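PDB 3UMA: glutathione-dependent peroxiredoxin, which probably reduces hydrogen peroxide and organic hydroperoxides to water and alcohols at the expense of glutathione, as a thiol peroxidase of the Prx5 subfamily. Local coordinates for residues K31-E39 / I119-F129. Numbering follows the deposited sequence.
Sequences KLPNATFKE and IHFLSDWNAAF
Phe37 drives the edge of its ring into one face of Phe129 in a T-shaped pair, planes at 76°, with CZ 3.6 Å from Phe129 CG. Leu122 CD1 lies over a face of Phe37, a CH-pi contact 4.1 Å from the ring centroid. Phe129, its CG anti to the backbone N (chi1 -177°), turns its ring from the first turn of helix 128-132 toward the loop before strand 36-41: Ala35 CB comes to 3.8 Å from CD1, Pro33 CG meets CE1, and Leu32 CD2 reaches CZ at the ring edge. Asp124 OD1 accepts the Phe129 N-H, tying this helix start to the preceding type I turn.

The fold is the thioredoxin-like one of peroxiredoxins: strand 120-123 runs parallel to 94-99 in the central sheet, while 36-41 belongs to a separate hairpin with 44-49. The N-to-C directions of segments 36-39 and 120-123 lie 116° apart, joined by a single antiparallel hydrogen-bonded pair, Lys38 with Ser123, in which Ser123 N donates to Lys38 O (3.0 Å).

The Glu39 carboxylate grips the same strand twice. OE1 offers its syn lone pair to His120 ND1 (3.0 Å), almost in the imidazole plane, and OE2 takes Phe121 N (3.0 Å) from above the carboxylate plane. Asp94 OD2 is hydrogen-bonded to His120 NE2, so His120 is held between two carboxylates, which would probably favour its protonated form. With an alanine here in place of Glu39 the carboxylate is gone, and His120 ND1 and the Phe121 N-H would probably each lose their acceptor.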
# COMPACT_ATOMS: atom_id res chain seq x y z
N LYS A 31 -5.82 -14.84 -4.30
CA LYS A 31 -6.39 -13.69 -4.99
C LYS A 31 -6.71 -12.60 -3.95
O LYS A 31 -7.10 -12.91 -2.83
CB LYS A 31 -7.67 -14.08 -5.73
CG LYS A 31 -7.47 -15.21 -6.78
CD LYS A 31 -8.76 -15.50 -7.56
CE LYS A 31 -9.77 -16.28 -6.73
NZ LYS A 31 -11.21 -16.17 -7.18
N LEU A 32 -6.53 -11.34 -4.33
CA LEU A 32 -6.99 -10.23 -3.49
C LEU A 32 -8.52 -10.13 -3.50
O LEU A 32 -9.14 -10.28 -4.55
CB LEU A 32 -6.38 -8.91 -3.95
CG LEU A 32 -4.87 -8.67 -3.76
CD1 LEU A 32 -4.51 -7.31 -4.29
CD2 LEU A 32 -4.46 -8.78 -2.30
N PRO A 33 -9.14 -9.86 -2.33
CA PRO A 33 -10.59 -9.61 -2.34
C PRO A 33 -10.88 -8.33 -3.09
O PRO A 33 -10.00 -7.48 -3.23
CB PRO A 33 -10.93 -9.45 -0.85
CG PRO A 33 -9.66 -8.98 -0.23
CD PRO A 33 -8.56 -9.68 -0.99
N ASN A 34 -12.10 -8.23 -3.61
CA ASN A 34 -12.62 -7.03 -4.26
C ASN A 34 -12.68 -5.93 -3.22
O ASN A 34 -12.99 -6.19 -2.07
CB ASN A 34 -14.02 -7.35 -4.81
CG ASN A 34 -14.61 -6.23 -5.65
OD1 ASN A 34 -14.02 -5.81 -6.66
ND2 ASN A 34 -15.81 -5.78 -5.26
N ALA A 35 -12.37 -4.69 -3.61
CA ALA A 35 -12.47 -3.54 -2.72
C ALA A 35 -12.48 -2.27 -3.54
O ALA A 35 -12.13 -2.29 -4.71
CB ALA A 35 -11.28 -3.51 -1.71
N THR A 36 -12.90 -1.18 -2.93
CA THR A 36 -12.84 0.11 -3.58
C THR A 36 -12.04 1.07 -2.71
O THR A 36 -12.10 1.00 -1.49
CB THR A 36 -14.25 0.70 -3.82
OG1 THR A 36 -14.88 0.93 -2.56
CG2 THR A 36 -15.12 -0.29 -4.61
N PHE A 37 -11.30 1.96 -3.34
CA PHE A 37 -10.48 2.91 -2.63
C PHE A 37 -10.79 4.27 -3.18
O PHE A 37 -10.94 4.42 -4.37
CB PHE A 37 -8.99 2.62 -2.85
CG PHE A 37 -8.57 1.24 -2.46
CD1 PHE A 37 -8.27 0.93 -1.13
CD2 PHE A 37 -8.46 0.24 -3.42
CE1 PHE A 37 -7.90 -0.35 -0.76
CE2 PHE A 37 -8.07 -1.05 -3.06
CZ PHE A 37 -7.78 -1.35 -1.72
N LYS A 38 -10.87 5.26 -2.31
CA LYS A 38 -10.99 6.62 -2.77
C LYS A 38 -9.61 7.24 -2.88
O LYS A 38 -8.70 6.90 -2.12
CB LYS A 38 -11.91 7.43 -1.85
CG LYS A 38 -13.31 6.81 -1.71
CD LYS A 38 -14.41 7.82 -1.90
CE LYS A 38 -15.78 7.16 -1.87
NZ LYS A 38 -16.78 7.97 -2.62
N GLU A 39 -9.47 8.14 -3.83
CA GLU A 39 -8.19 8.73 -4.13
C GLU A 39 -8.38 10.13 -4.71
O GLU A 39 -9.17 10.32 -5.63
CB GLU A 39 -7.40 7.84 -5.12
CG GLU A 39 -6.14 8.52 -5.65
CD GLU A 39 -5.24 7.62 -6.48
OE1 GLU A 39 -5.70 6.58 -7.01
OE2 GLU A 39 -4.04 7.97 -6.62
N ILE A 119 2.28 7.83 -8.43
CA ILE A 119 1.94 6.61 -7.73
C ILE A 119 0.51 6.78 -7.22
O ILE A 119 0.11 7.90 -6.91
CB ILE A 119 3.00 6.39 -6.60
CG1 ILE A 119 4.06 5.40 -7.05
CG2 ILE A 119 2.42 5.98 -5.25
CD1 ILE A 119 5.43 5.75 -6.57
N HIS A 120 -0.28 5.71 -7.16
CA HIS A 120 -1.60 5.82 -6.52
C HIS A 120 -1.47 6.02 -4.99
O HIS A 120 -0.62 5.40 -4.34
CB HIS A 120 -2.47 4.60 -6.79
CG HIS A 120 -2.83 4.41 -8.23
ND1 HIS A 120 -4.01 4.87 -8.78
CD2 HIS A 120 -2.17 3.79 -9.24
CE1 HIS A 120 -4.06 4.54 -10.05
NE2 HIS A 120 -2.95 3.89 -10.36
N PHE A 121 -2.31 6.89 -4.45
CA PHE A 121 -2.46 7.06 -3.00
C PHE A 121 -3.88 6.64 -2.64
O PHE A 121 -4.83 7.39 -2.86
CB PHE A 121 -2.18 8.51 -2.58
CG PHE A 121 -0.71 8.86 -2.57
CD1 PHE A 121 -0.02 9.02 -1.36
CD2 PHE A 121 -0.01 9.02 -3.77
CE1 PHE A 121 1.34 9.34 -1.33
CE2 PHE A 121 1.36 9.31 -3.77
CZ PHE A 121 2.03 9.46 -2.53
N LEU A 122 -4.00 5.42 -2.11
CA LEU A 122 -5.28 4.80 -1.88
C LEU A 122 -5.68 4.92 -0.42
O LEU A 122 -4.92 4.53 0.48
CB LEU A 122 -5.24 3.32 -2.27
CG LEU A 122 -4.78 2.95 -3.69
CD1 LEU A 122 -4.75 1.43 -3.85
CD2 LEU A 122 -5.70 3.60 -4.73
N SER A 123 -6.88 5.43 -0.19
CA SER A 123 -7.45 5.56 1.12
C SER A 123 -8.28 4.32 1.44
O SER A 123 -9.22 3.99 0.69
CB SER A 123 -8.29 6.84 1.19
OG SER A 123 -9.27 6.74 2.19
N ASP A 124 -7.90 3.60 2.49
CA ASP A 124 -8.67 2.49 3.06
C ASP A 124 -9.19 2.93 4.44
O ASP A 124 -8.90 2.31 5.48
CB ASP A 124 -7.79 1.23 3.17
CG ASP A 124 -8.58 -0.01 3.53
OD1 ASP A 124 -9.76 -0.11 3.15
OD2 ASP A 124 -8.03 -0.91 4.20
N TRP A 125 -9.99 4.00 4.41
CA TRP A 125 -10.31 4.80 5.60
C TRP A 125 -10.83 3.95 6.76
O TRP A 125 -10.44 4.15 7.91
CB TRP A 125 -11.25 5.98 5.27
CG TRP A 125 -12.69 5.56 5.07
CD1 TRP A 125 -13.30 5.18 3.89
CD2 TRP A 125 -13.67 5.39 6.10
NE1 TRP A 125 -14.60 4.81 4.13
CE2 TRP A 125 -14.86 4.94 5.47
CE3 TRP A 125 -13.67 5.59 7.49
CZ2 TRP A 125 -16.03 4.68 6.19
CZ3 TRP A 125 -14.84 5.34 8.20
CH2 TRP A 125 -16.00 4.88 7.55
N ASN A 126 -11.70 2.99 6.47
CA ASN A 126 -12.29 2.16 7.51
C ASN A 126 -11.61 0.82 7.64
O ASN A 126 -12.13 -0.07 8.32
CB ASN A 126 -13.78 1.96 7.26
CG ASN A 126 -14.08 1.29 5.92
OD1 ASN A 126 -13.15 0.94 5.17
ND2 ASN A 126 -15.37 1.09 5.62
N ALA A 127 -10.46 0.66 6.98
CA ALA A 127 -9.73 -0.61 7.04
C ALA A 127 -10.50 -1.81 6.49
O ALA A 127 -10.20 -2.94 6.89
CB ALA A 127 -9.24 -0.91 8.49
N ALA A 128 -11.46 -1.59 5.58
CA ALA A 128 -12.20 -2.71 4.93
C ALA A 128 -11.29 -3.71 4.19
O ALA A 128 -11.33 -4.90 4.47
CB ALA A 128 -13.31 -2.16 3.95
N PHE A 129 -10.48 -3.23 3.26
CA PHE A 129 -9.48 -4.05 2.58
C PHE A 129 -8.48 -4.69 3.56
O PHE A 129 -8.26 -5.93 3.58
CB PHE A 129 -8.72 -3.18 1.56
CG PHE A 129 -7.70 -3.97 0.75
CD1 PHE A 129 -8.12 -4.98 -0.12
CD2 PHE A 129 -6.33 -3.73 0.92
CE1 PHE A 129 -7.19 -5.71 -0.86
CE2 PHE A 129 -5.40 -4.46 0.21
CZ PHE A 129 -5.81 -5.44 -0.69